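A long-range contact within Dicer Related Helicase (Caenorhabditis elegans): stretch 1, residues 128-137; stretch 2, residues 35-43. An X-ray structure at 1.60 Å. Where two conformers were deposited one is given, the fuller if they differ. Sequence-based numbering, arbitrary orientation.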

ATOM      1  N   ASP B 128      -8.520  17.516 -21.870  1.00 29.36           N
ATOM      2  CA  ASP B 128      -8.529  17.485 -20.386  1.00 29.25           C
ATOM      3  C   ASP B 128      -8.015  18.763 -19.744  1.00 27.84           C
ATOM      4  O   ASP B 128      -8.448  19.171 -18.665  1.00 29.59           O
ATOM      5  CB  ASP B 128      -7.670  16.321 -19.841  1.00 26.28           C
ATOM      6  CG  ASP B 128      -8.196  15.005 -20.262  1.00 38.39           C
ATOM      7  OD1 ASP B 128      -9.393  14.788 -20.005  1.00 47.40           O
ATOM      8  OD2 ASP B 128      -7.442  14.190 -20.851  1.00 39.77           O
ATOM      9  N   PHE B 129      -7.064  19.409 -20.405  1.00 29.87           N
ATOM     10  CA  PHE B 129      -6.460  20.628 -19.842  1.00 23.92           C
ATOM     11  C   PHE B 129      -7.426  21.788 -19.902  1.00 30.03           C
ATOM     12  O   PHE B 129      -7.395  22.687 -19.051  1.00 28.99           O
ATOM     13  CB  PHE B 129      -5.173  20.990 -20.590  1.00 26.91           C
ATOM     14  CG  PHE B 129      -4.025  20.102 -20.256  1.00 26.70           C
ATOM     15  CD1 PHE B 129      -3.862  18.914 -20.917  1.00 25.52           C
ATOM     16  CD2 PHE B 129      -3.127  20.422 -19.239  1.00 27.83           C
ATOM     17  CE1 PHE B 129      -2.800  18.042 -20.570  1.00 24.33           C
ATOM     18  CE2 PHE B 129      -2.078  19.571 -18.925  1.00 24.47           C
ATOM     19  CZ  PHE B 129      -1.929  18.366 -19.567  1.00 26.51           C
ATOM     20  N   ARG B 130      -8.315  21.766 -20.876  1.00 31.51           N
ATOM     21  CA  ARG B 130      -9.175  22.916 -21.068  0.51 29.71           C
ATOM     22  C   ARG B 130     -10.096  23.198 -19.899  1.00 24.53           C
ATOM     23  O   ARG B 130     -10.269  24.343 -19.542  1.00 29.25           O
ATOM     24  CB  ARG B 130      -9.978  22.758 -22.331  0.51 33.62           C
ATOM     25  CG  ARG B 130      -9.115  22.670 -23.552  0.51 38.87           C
ATOM     26  CD  ARG B 130     -10.001  22.478 -24.762  0.51 43.73           C
ATOM     27  NE  ARG B 130     -10.929  23.598 -24.940  0.51 45.28           N
ATOM     28  CZ  ARG B 130     -10.661  24.669 -25.673  0.51 46.83           C
ATOM     29  NH1 ARG B 130      -9.498  24.782 -26.303  0.51 51.23           N
ATOM     30  NH2 ARG B 130     -11.550  25.627 -25.777  0.51 32.03           N
ATOM     31  N   ILE B 131     -10.666  22.154 -19.278  1.00 28.49           N
ATOM     32  CA  ILE B 131     -11.548  22.425 -18.141  1.00 25.84           C
ATOM     33  C   ILE B 131     -10.760  22.939 -16.919  1.00 23.78           C
ATOM     34  O   ILE B 131     -11.334  23.570 -16.001  1.00 26.45           O
ATOM     35  CB  ILE B 131     -12.437  21.196 -17.775  1.00 40.58           C
ATOM     36  CG1 ILE B 131     -13.609  21.609 -16.869  1.00 45.70           C
ATOM     37  CG2 ILE B 131     -11.611  20.056 -17.180  1.00 27.65           C
ATOM     38  CD1 ILE B 131     -14.928  21.788 -17.593  1.00 46.14           C
ATOM     39  N   MET B 132      -9.440  22.689 -16.880  1.00 19.98           N
ATOM     40  CA  MET B 132      -8.668  23.115 -15.724  1.00 18.88           C
ATOM     41  C   MET B 132      -8.091  24.534 -15.867  1.00 21.20           C
ATOM     42  O   MET B 132      -7.596  25.104 -14.884  1.00 24.45           O
ATOM     43  CB  MET B 132      -7.528  22.119 -15.433  1.00 17.83           C
ATOM     44  CG  MET B 132      -8.056  20.759 -14.991  1.00 18.97           C
ATOM     45  SD  MET B 132      -8.968  20.783 -13.467  1.00 21.20           S
ATOM     46  CE  MET B 132      -7.700  20.993 -12.283  1.00 20.85           C
ATOM     47  N   LEU B 133      -8.127  25.041 -17.088  1.00 22.30           N
ATOM     48  CA  LEU B 133      -7.434  26.278 -17.457  1.00 29.77           C
ATOM     49  C   LEU B 133      -7.664  27.421 -16.457  1.00 28.16           C
ATOM     50  O   LEU B 133      -6.738  27.949 -15.838  1.00 33.01           O
ATOM     51  CB  LEU B 133      -7.949  26.718 -18.794  1.00 30.78           C
ATOM     52  CG  LEU B 133      -7.023  26.704 -19.999  1.00 47.63           C
ATOM     53  CD1 LEU B 133      -5.878  25.725 -19.815  1.00 48.27           C
ATOM     54  CD2 LEU B 133      -7.873  26.418 -21.279  1.00 37.98           C
ATOM     55  N   ASN B 134      -8.922  27.729 -16.241  1.00 25.58           N
ATOM     56  CA  ASN B 134      -9.197  28.853 -15.374  1.00 24.07           C
ATOM     57  C   ASN B 134      -9.895  28.448 -14.093  1.00 24.89           C
ATOM     58  O   ASN B 134     -10.661  29.234 -13.524  1.00 25.24           O
ATOM     59  CB  ASN B 134     -10.031  29.878 -16.127  1.00 31.84           C
ATOM     60  CG  ASN B 134      -9.361  30.359 -17.404  1.00 35.50           C
ATOM     61  OD1 ASN B 134      -9.934  30.274 -18.485  1.00 35.29           O
ATOM     62  ND2 ASN B 134      -8.132  30.835 -17.287  1.00 35.83           N
ATOM     63  N   ALA B 135      -9.575  27.243 -13.625  1.00 21.35           N
ATOM     64  CA  ALA B 135     -10.210  26.652 -12.476  1.00 18.32           C
ATOM     65  C   ALA B 135      -9.923  27.421 -11.199  1.00 19.84           C
ATOM     66  O   ALA B 135     -10.665  27.238 -10.215  1.00 25.73           O
ATOM     67  CB  ALA B 135      -9.758  25.184 -12.320  1.00 19.85           C
ATOM     68  N   LEU B 136      -8.856  28.231 -11.187  1.00 18.91           N
ATOM     69  CA  LEU B 136      -8.485  28.983  -9.973  1.00 19.17           C
ATOM     70  C   LEU B 136      -8.814  30.464 -10.095  1.00 22.17           C
ATOM     71  O   LEU B 136      -8.425  31.263  -9.237  1.00 24.21           O
ATOM     72  CB  LEU B 136      -7.004  28.799  -9.597  1.00 17.60           C
ATOM     73  CG  LEU B 136      -6.726  27.386  -9.036  1.00 16.50           C
ATOM     74  CD1 LEU B 136      -5.258  27.310  -8.727  1.00 20.10           C
ATOM     75  CD2 LEU B 136      -7.463  27.126  -7.747  1.00 17.97           C
ATOM     76  N   SER B 137      -9.502  30.869 -11.153  1.00 21.34           N
ATOM     77  CA  SER B 137      -9.636  32.301 -11.434  0.51 25.04           C
ATOM     78  C   SER B 137     -10.982  32.924 -11.066  1.00 25.54           C
ATOM     79  O   SER B 137     -11.235  34.079 -11.450  1.00 27.61           O
ATOM     80  CB  SER B 137      -9.332  32.552 -12.911  0.51 30.18           C
ATOM     81  OG  SER B 137      -8.001  32.130 -13.207  0.51 31.64           O
TER
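Stretch 2 35-43: MVFDPSVWR

Stretch 2 leaves a strand at Met35 and Val36, runs as an irregular segment through Phe37, Asp38, Pro39 and Ser40, and tightens into a 3-10 segment at Val41 to Arg43. It follows stretch 1 in the same order: Phe37 lies against Asp128, Phe129 and Met132, Pro39 against Ile131, Met132 and Ala135, and Trp42 against Met132, Ala135 and Leu136. The backbones come nearest at Ala135 and Pro39, whose CA atoms are 5.2 Å apart. No direct hydrogen bond joins the stretches, so the 550 Å² they bury together rests on shape and apolar packing, helped by two waters.

Phe37 covers the most surface. Its ring turns an edge to the face of Phe129, with centroids 5.2 Å apart, planes at 85° and Phe129 CE2 4.0 Å from Phe37 CE2. The same ring presents its edge to the backbone of Asp128, where Phe37 CD2 lies 3.3 Å from Asp128 O. A ring edge carries slightly positive hydrogens, which suits both a pi face and a carbonyl oxygen.

Met132 is the counterpart on stretch 1. Its CA-to-CB bond points sideways, but chi angles of m, m, m bring the end of the side chain nearer to stretch 2. There the sulfur settles against the backbone, with Met132 SD 3.3 Å from Pro39 N and 3.5 Å from Phe37 C, while Met132 CE reaches 3.5 Å from Val36 O and 3.8 Å from Trp42 NE1. One flexible thioether thus touches every residue from Val36 to Pro39, and Trp42 besides. Val36 O pays for this cover: it is buried with no hydrogen-bonding partner in the model.

Trp42 closes the far end. Leu136 CD2 sits over the face of its five-membered ring, 3.5 Å from the centroid and 18° off the normal, a CH-pi contact, while Ala135 CB meets the ring edge 3.9 Å from Trp42 CD1. Water 2 accepts from Trp42 NE1 at 3.0 Å and donates to Met132 O at 2.8 Å, so the indole's polar group is satisfied without a direct bond across the contact.

Between the two aromatics, Pro39 packs its CB 3.7 Å from Ala135 CB and its CG 3.6 Å from Ile131 CG1. Around it, stretch 2 braces itself: Ser40 N donates to Asp38 OD1 at 2.8 Å, and Val41 N to Asp38 O at 3.0 Å. The rule to read here is two aromatics spaced along an internally bonded turn, with a pliable methionine filling the space between.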

ATOM      1  N   MET B  35      -2.365  13.087 -12.376  1.00 16.02           N
ATOM      2  CA  MET B  35      -2.832  14.418 -11.965  1.00 16.79           C
ATOM      3  C   MET B  35      -4.336  14.438 -11.860  1.00 18.11           C
ATOM      4  O   MET B  35      -5.017  13.654 -12.506  1.00 17.20           O
ATOM      5  CB  MET B  35      -2.414  15.459 -13.017  1.00 15.49           C
ATOM      6  CG  MET B  35      -0.931  15.319 -13.407  1.00 23.19           C
ATOM      7  SD  MET B  35       0.234  15.469 -12.038  1.00 19.53           S
ATOM      8  CE  MET B  35      -0.032  17.221 -11.671  1.00 16.03           C
ATOM      9  N   VAL B  36      -4.889  15.401 -11.103  1.00 13.55           N
ATOM     10  CA  VAL B  36      -6.344  15.529 -11.019  1.00 15.28           C
ATOM     11  C   VAL B  36      -6.882  16.569 -11.993  1.00 21.00           C
ATOM     12  O   VAL B  36      -6.490  17.762 -11.934  1.00 17.45           O
ATOM     13  CB  VAL B  36      -6.769  15.903  -9.556  1.00 15.11           C
ATOM     14  CG1 VAL B  36      -8.327  15.951  -9.473  1.00 18.24           C
ATOM     15  CG2 VAL B  36      -6.171  14.943  -8.498  1.00 16.13           C
ATOM     16  N   PHE B  37      -7.790  16.157 -12.884  1.00 16.67           N
ATOM     17  CA  PHE B  37      -8.398  17.109 -13.850  1.00 16.01           C
ATOM     18  C   PHE B  37      -9.865  17.386 -13.547  1.00 21.70           C
ATOM     19  O   PHE B  37     -10.649  17.577 -14.454  1.00 26.13           O
ATOM     20  CB  PHE B  37      -8.265  16.562 -15.297  1.00 17.06           C
ATOM     21  CG  PHE B  37      -6.825  16.540 -15.806  1.00 17.33           C
ATOM     22  CD1 PHE B  37      -5.942  15.527 -15.439  1.00 20.23           C
ATOM     23  CD2 PHE B  37      -6.381  17.529 -16.718  1.00 18.35           C
ATOM     24  CE1 PHE B  37      -4.610  15.506 -15.925  1.00 18.50           C
ATOM     25  CE2 PHE B  37      -5.038  17.513 -17.189  1.00 22.18           C
ATOM     26  CZ  PHE B  37      -4.160  16.473 -16.788  1.00 19.61           C
ATOM     27  N   ASP B  38     -10.223  17.466 -12.267  1.00 20.18           N
ATOM     28  CA  ASP B  38     -11.560  17.918 -11.839  1.00 21.16           C
ATOM     29  C   ASP B  38     -11.369  19.367 -11.342  1.00 17.72           C
ATOM     30  O   ASP B  38     -10.674  19.566 -10.330  1.00 18.86           O
ATOM     31  CB  ASP B  38     -12.067  17.034 -10.682  1.00 24.09           C
ATOM     32  CG  ASP B  38     -13.368  17.496 -10.085  1.00 27.02           C
ATOM     33  OD1 ASP B  38     -13.925  18.530 -10.523  1.00 23.23           O
ATOM     34  OD2 ASP B  38     -13.851  16.852  -9.127  1.00 31.79           O
ATOM     35  N   PRO B  39     -11.953  20.355 -12.034  1.00 19.89           N
ATOM     36  CA  PRO B  39     -11.717  21.747 -11.599  1.00 19.87           C
ATOM     37  C   PRO B  39     -12.269  22.013 -10.205  1.00 22.07           C
ATOM     38  O   PRO B  39     -11.780  22.929  -9.500  1.00 27.06           O
ATOM     39  CB  PRO B  39     -12.435  22.588 -12.663  1.00 21.78           C
ATOM     40  CG  PRO B  39     -13.390  21.664 -13.287  1.00 20.50           C
ATOM     41  CD  PRO B  39     -12.767  20.274 -13.249  1.00 21.32           C
ATOM     42  N   SER B  40     -13.189  21.165  -9.736  1.00 18.43           N
ATOM     43  CA  SER B  40     -13.718  21.357  -8.364  1.00 17.85           C
ATOM     44  C   SER B  40     -12.784  20.963  -7.268  1.00 17.71           C
ATOM     45  O   SER B  40     -13.050  21.290  -6.110  1.00 19.15           O
ATOM     46  CB  SER B  40     -15.004  20.526  -8.170  1.00 23.27           C
ATOM     47  OG  SER B  40     -15.957  20.964  -9.098  1.00 35.87           O
ATOM     48  N   VAL B  41     -11.730  20.207  -7.588  1.00 18.14           N
ATOM     49  CA  VAL B  41     -10.911  19.601  -6.546  1.00 17.43           C
ATOM     50  C   VAL B  41     -10.237  20.682  -5.690  1.00 13.97           C
ATOM     51  O   VAL B  41      -9.950  20.458  -4.517  1.00 16.58           O
ATOM     52  CB  VAL B  41      -9.871  18.642  -7.143  1.00 17.20           C
ATOM     53  CG1 VAL B  41      -8.760  19.403  -7.779  1.00 19.81           C
ATOM     54  CG2 VAL B  41      -9.330  17.722  -6.036  1.00 17.39           C
ATOM     55  N   TRP B  42     -10.040  21.895  -6.263  1.00 14.31           N
ATOM     56  CA  TRP B  42      -9.258  22.852  -5.520  1.00 16.26           C
ATOM     57  C   TRP B  42      -9.990  23.320  -4.235  1.00 15.17           C
ATOM     58  O   TRP B  42      -9.324  23.775  -3.264  1.00 17.05           O
ATOM     59  CB  TRP B  42      -8.951  24.068  -6.403  1.00 16.16           C
ATOM     60  CG  TRP B  42      -7.987  23.818  -7.576  1.00 15.14           C
ATOM     61  CD1 TRP B  42      -8.286  23.857  -8.909  1.00 14.95           C
ATOM     62  CD2 TRP B  42      -6.570  23.581  -7.488  1.00 15.31           C
ATOM     63  NE1 TRP B  42      -7.169  23.662  -9.662  1.00 16.47           N
ATOM     64  CE2 TRP B  42      -6.093  23.513  -8.832  1.00 14.40           C
ATOM     65  CE3 TRP B  42      -5.663  23.441  -6.409  1.00 17.05           C
ATOM     66  CZ2 TRP B  42      -4.761  23.269  -9.134  1.00 16.11           C
ATOM     67  CZ3 TRP B  42      -4.327  23.218  -6.690  1.00 17.34           C
ATOM     68  CH2 TRP B  42      -3.889  23.180  -8.065  1.00 15.75           C
ATOM     69  N   ARG B  43     -11.331  23.210  -4.189  1.00 17.57           N
ATOM     70  CA  ARG B  43     -12.114  23.567  -3.000  1.00 21.82           C
ATOM     71  C   ARG B  43     -11.681  22.756  -1.789  1.00 19.23           C
ATOM     72  O   ARG B  43     -11.794  23.221  -0.640  1.00 20.80           O
ATOM     73  CB  ARG B  43     -13.605  23.298  -3.257  1.00 28.39           C
ATOM     74  CG  ARG B  43     -14.113  23.964  -4.543  1.00 39.77           C
ATOM     75  CD  ARG B  43     -15.274  23.168  -5.112  1.00 50.86           C
ATOM     76  NE  ARG B  43     -16.365  23.033  -4.154  1.00 56.43           N
ATOM     77  CZ  ARG B  43     -17.285  22.071  -4.213  1.00 57.95           C
ATOM     78  NH1 ARG B  43     -17.233  21.155  -5.177  1.00 54.28           N
ATOM     79  NH2 ARG B  43     -18.249  22.017  -3.300  1.00 58.40           N
TER
HETATM   80  O   HOH W   1     -12.309  25.109  -8.152  1.00 37.61           O
HETATM   81  O   HOH W   2      -6.351  24.444 -12.442  1.00 17.00           O